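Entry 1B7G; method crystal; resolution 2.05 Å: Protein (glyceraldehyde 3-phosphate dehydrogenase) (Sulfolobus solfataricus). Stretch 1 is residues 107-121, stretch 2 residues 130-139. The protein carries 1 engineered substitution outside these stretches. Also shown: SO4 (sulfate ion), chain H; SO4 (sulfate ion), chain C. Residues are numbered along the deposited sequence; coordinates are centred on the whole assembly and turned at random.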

# COMPACT_ATOMS: atom_id res chain seq x y z
N GLN A 107 17.95 -15.12 8.15
CA GLN A 107 17.91 -13.86 7.40
C GLN A 107 19.25 -13.14 7.47
O GLN A 107 20.06 -13.44 8.34
CB GLN A 107 16.74 -12.99 7.83
CG GLN A 107 15.40 -13.76 7.68
CD GLN A 107 15.29 -14.52 6.39
OE1 GLN A 107 15.44 -13.95 5.31
NE2 GLN A 107 15.03 -15.85 6.46
N GLY A 108 19.49 -12.20 6.57
CA GLY A 108 20.74 -11.51 6.44
C GLY A 108 21.33 -10.72 7.58
O GLY A 108 22.51 -10.34 7.55
N GLY A 109 20.56 -10.44 8.61
CA GLY A 109 20.92 -9.68 9.78
C GLY A 109 21.74 -10.51 10.76
O GLY A 109 22.34 -9.99 11.70
N GLU A 110 21.73 -11.82 10.55
CA GLU A 110 22.51 -12.75 11.36
C GLU A 110 23.97 -12.77 10.89
O GLU A 110 24.24 -12.40 9.75
CB GLU A 110 21.93 -14.17 11.20
CG GLU A 110 20.54 -14.26 11.83
CD GLU A 110 20.49 -13.98 13.31
OE1 GLU A 110 21.41 -14.38 14.06
OE2 GLU A 110 19.50 -13.38 13.78
N LYS A 111 24.85 -13.21 11.77
CA LYS A 111 26.25 -13.38 11.40
C LYS A 111 26.40 -14.55 10.44
O LYS A 111 25.66 -15.55 10.57
CB LYS A 111 27.12 -13.63 12.64
CG LYS A 111 27.20 -12.48 13.61
CD LYS A 111 28.08 -12.77 14.81
CE LYS A 111 27.54 -12.09 16.06
NZ LYS A 111 28.47 -12.34 17.21
N ALA A 112 27.37 -14.53 9.52
CA ALA A 112 27.54 -15.62 8.57
C ALA A 112 27.75 -16.97 9.25
O ALA A 112 27.23 -18.00 8.77
CB ALA A 112 28.68 -15.35 7.59
N GLU A 113 28.40 -16.96 10.43
CA GLU A 113 28.60 -18.21 11.15
C GLU A 113 27.34 -18.90 11.63
O GLU A 113 27.44 -20.05 12.08
CB GLU A 113 29.54 -17.95 12.35
CG GLU A 113 28.73 -17.56 13.60
CD GLU A 113 29.56 -16.97 14.71
OE1 GLU A 113 30.79 -16.88 14.56
OE2 GLU A 113 28.97 -16.56 15.74
N VAL A 114 26.17 -18.28 11.66
CA VAL A 114 24.95 -18.95 12.12
C VAL A 114 24.56 -20.09 11.18
O VAL A 114 23.87 -21.04 11.52
CB VAL A 114 23.82 -17.92 12.25
CG1 VAL A 114 23.21 -17.63 10.88
CG2 VAL A 114 22.72 -18.38 13.21
N ALA A 115 24.99 -20.03 9.92
CA ALA A 115 24.69 -20.98 8.89
C ALA A 115 25.93 -21.72 8.37
O ALA A 115 27.04 -21.37 8.70
CB ALA A 115 24.11 -20.22 7.68
N ASP A 116 25.69 -22.64 7.45
CA ASP A 116 26.74 -23.37 6.78
C ASP A 116 27.07 -22.66 5.45
O ASP A 116 28.04 -23.01 4.85
CB ASP A 116 26.42 -24.83 6.46
CG ASP A 116 25.85 -25.58 7.64
OD1 ASP A 116 26.40 -25.46 8.74
OD2 ASP A 116 24.79 -26.24 7.46
N ILE A 117 26.21 -21.73 5.04
CA ILE A 117 26.52 -21.00 3.81
C ILE A 117 25.59 -19.78 3.71
O ILE A 117 24.54 -19.81 4.35
CB ILE A 117 26.36 -21.92 2.61
CG1 ILE A 117 27.06 -21.36 1.37
CG2 ILE A 117 24.87 -22.19 2.35
CD1 ILE A 117 27.02 -22.23 0.13
N SER A 118 26.00 -18.77 2.98
CA SER A 118 25.06 -17.64 2.72
C SER A 118 24.58 -17.88 1.30
O SER A 118 25.27 -18.55 0.53
CB SER A 118 25.73 -16.26 2.86
OG SER A 118 26.04 -16.08 4.22
N PHE A 119 23.45 -17.29 0.93
CA PHE A 119 22.78 -17.62 -0.32
C PHE A 119 22.11 -16.47 -1.02
O PHE A 119 21.48 -15.60 -0.43
CB PHE A 119 21.61 -18.59 0.13
CG PHE A 119 20.62 -19.03 -0.90
CD1 PHE A 119 19.52 -18.30 -1.25
CD2 PHE A 119 20.75 -20.30 -1.47
CE1 PHE A 119 18.59 -18.73 -2.16
CE2 PHE A 119 19.84 -20.76 -2.42
CZ PHE A 119 18.74 -19.99 -2.77
N SER A 120 22.04 -16.55 -2.32
CA SER A 120 21.23 -15.78 -3.21
C SER A 120 20.96 -16.67 -4.42
O SER A 120 21.97 -17.03 -5.03
CB SER A 120 21.87 -14.44 -3.62
OG SER A 120 20.83 -13.55 -4.06
N ALA A 121 19.72 -16.94 -4.78
CA ALA A 121 19.39 -17.92 -5.80
C ALA A 121 19.97 -17.68 -7.17
O ALA A 121 20.34 -18.62 -7.86
CB ALA A 121 17.87 -18.15 -5.94
S SO4 H . 29.80 -11.71 10.02
O1 SO4 H . 30.97 -12.61 10.35
O2 SO4 H . 29.13 -11.33 11.31
O3 SO4 H . 28.85 -12.38 9.10
O4 SO4 H . 30.38 -10.47 9.38
S SO4 C . 20.55 -4.06 4.68
O1 SO4 C . 19.89 -3.90 5.97
O2 SO4 C . 21.01 -2.65 4.17
O3 SO4 C . 19.76 -4.61 3.58
O4 SO4 C . 21.73 -4.90 4.94
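Stretch 2, residues 130-139: GKKYIRVVSC

Stretch 2 runs parallel to the end of stretch 1 as a neighbouring strand. Its extended part covers Tyr133 to Val136, and the register is fixed by two parallel bridges: Ser118 with Arg135, CA to CA 4.3 Å, and Phe119 with Val136, CA to CA 4.9 Å. Upstream, Ala115 lies beside Tyr133, their CA atoms 4.6 Å apart. The two stretches together bury 939 Å² against each other, and Arg135, Phe119 and Asp116 have the largest covered areas.

Arg135 leads, with 164 Å² covered. Its backbone bonds to the two residues flanking Ser118, the usual pattern of a parallel ladder: Arg135 N donates to Ile117 O at 2.7 Å with an angle of 166°, and Arg135 O accepts a weak bond from Phe119 N at 2.8 Å, where the angle falls to 129°. The ladder continues with a second weak bond, Val137 N to Phe119 O, long at 3.4 Å although nearly straight. The side chain leaves on the same face of the sheet as Ser118, extended through chi1 and chi2 (both t) before chi3 turns to p. Its guanidinium then meets Ser118 OG at its edge, with Arg135 NE and Arg135 NH2 each donating to Ser118 OG at 2.8 Å. Also near the guanidinium plane, Arg135 NH1 donates to Glu110 O at 3.0 Å and 156°. One side chain thus ties the strand to the loop before the 3-10 segment of residues 112 to 114. Ala112 N lies over one guanidinium face, 3.5 Å from Arg135 NH1; both are donors, so this is packing, and Ala112 N instead donates to O3 of the chain H sulfate at 2.6 Å.

Phe119 has 87 Å² covered and points to the other face of the sheet, together with Val136. Phe119 CB packs on Ile134 CG2 at 3.4 Å, while Phe119 CD1 comes within 4.2 Å of Val136 CG2. Both methyl groups approach the ring obliquely.

Asp116, with 73 Å² covered, secures the start of the strand. Asp116 N donates to Tyr133 O at 2.9 Å, and Tyr133 N returns a bond to Asp116 OD2 at 3.1 Å, so backbone and carboxylate grip the same residue. Water 3 extends this link, donating to Asp116 OD2 at 2.7 Å and accepting from Lys132 N at 3.0 Å. Next to it, Ala115 CB points toward stretch 2 and lies 3.4 Å from Arg135 N.

At the C-terminal end of stretch 2, the beginning of stretch 1, a type I turn from Gln107 to Glu110, lies close by. Gly108 CA is 3.8 Å from Ser138 CA and 3.4 Å from Ser138 N. An ideal CB on Gly108 would lie 2.0 Å from Ser138 N, a clash, so the close approach depends on the absence of a side chain. Water 2 bridges the same pair, donating to Gly108 O at 2.9 Å and accepting from Ser138 N at 2.8 Å.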

# COMPACT_ATOMS: atom_id res chain seq x y z
N GLY A 130 21.68 -29.03 -0.18
CA GLY A 130 22.00 -29.94 0.94
C GLY A 130 22.48 -29.29 2.18
O GLY A 130 22.64 -29.94 3.23
N LYS A 131 22.75 -27.96 2.18
CA LYS A 131 23.19 -27.34 3.43
C LYS A 131 22.02 -27.32 4.39
O LYS A 131 20.94 -26.89 4.00
CB LYS A 131 23.79 -25.94 3.23
CG LYS A 131 24.94 -25.97 2.20
CD LYS A 131 26.15 -26.67 2.86
CE LYS A 131 27.34 -26.67 1.90
NZ LYS A 131 28.48 -27.43 2.47
N LYS A 132 22.28 -27.75 5.64
CA LYS A 132 21.18 -27.79 6.59
C LYS A 132 20.81 -26.42 7.10
O LYS A 132 19.71 -26.23 7.63
CB LYS A 132 21.57 -28.72 7.77
CG LYS A 132 21.73 -30.17 7.24
CD LYS A 132 22.39 -31.05 8.30
CE LYS A 132 22.71 -32.42 7.72
NZ LYS A 132 23.83 -32.36 6.73
N TYR A 133 21.78 -25.50 7.12
CA TYR A 133 21.62 -24.14 7.65
C TYR A 133 22.12 -23.15 6.62
O TYR A 133 23.25 -23.31 6.13
CB TYR A 133 22.29 -23.97 9.02
CG TYR A 133 21.67 -24.93 10.02
CD1 TYR A 133 20.37 -24.75 10.47
CD2 TYR A 133 22.37 -26.07 10.41
CE1 TYR A 133 19.79 -25.64 11.37
CE2 TYR A 133 21.78 -26.98 11.28
CZ TYR A 133 20.50 -26.77 11.73
OH TYR A 133 19.94 -27.70 12.60
N ILE A 134 21.23 -22.32 6.10
CA ILE A 134 21.53 -21.40 4.99
C ILE A 134 21.21 -19.98 5.43
O ILE A 134 20.16 -19.75 6.03
CB ILE A 134 20.69 -21.78 3.76
CG1 ILE A 134 21.13 -23.13 3.16
CG2 ILE A 134 20.74 -20.70 2.67
CD1 ILE A 134 20.42 -23.50 1.87
N ARG A 135 22.11 -19.02 5.17
CA ARG A 135 21.79 -17.64 5.54
C ARG A 135 21.40 -16.88 4.29
O ARG A 135 22.21 -16.81 3.36
CB ARG A 135 22.96 -16.89 6.22
CG ARG A 135 22.49 -15.47 6.65
CD ARG A 135 23.71 -14.70 7.21
NE ARG A 135 24.69 -14.50 6.14
CZ ARG A 135 25.62 -13.55 6.14
NH1 ARG A 135 25.66 -12.67 7.13
NH2 ARG A 135 26.44 -13.43 5.11
N VAL A 136 20.14 -16.51 4.14
CA VAL A 136 19.77 -15.69 2.99
C VAL A 136 20.33 -14.28 3.29
O VAL A 136 19.98 -13.72 4.32
CB VAL A 136 18.26 -15.61 2.78
CG1 VAL A 136 17.91 -14.51 1.77
CG2 VAL A 136 17.67 -16.97 2.29
N VAL A 137 21.13 -13.70 2.41
CA VAL A 137 21.73 -12.39 2.68
C VAL A 137 20.66 -11.31 2.85
O VAL A 137 19.49 -11.50 2.54
CB VAL A 137 22.71 -11.95 1.58
CG1 VAL A 137 24.11 -12.51 1.87
CG2 VAL A 137 22.24 -12.36 0.20
N SER A 138 21.10 -10.14 3.36
CA SER A 138 20.14 -9.06 3.63
C SER A 138 19.49 -8.57 2.37
O SER A 138 19.91 -8.83 1.24
CB SER A 138 20.89 -7.88 4.34
OG SER A 138 21.66 -7.21 3.31
N CYS A 139 18.48 -7.69 2.52
CA CYS A 139 17.78 -7.12 1.39
C CYS A 139 18.71 -6.37 0.42
O CYS A 139 18.60 -6.51 -0.79
CB CYS A 139 16.74 -6.09 1.95
SG CYS A 139 15.61 -6.86 3.17
O HOH W 1 17.45 -11.99 4.57
O HOH W 2 23.51 -10.13 4.81
O HOH W 3 25.04 -28.70 6.45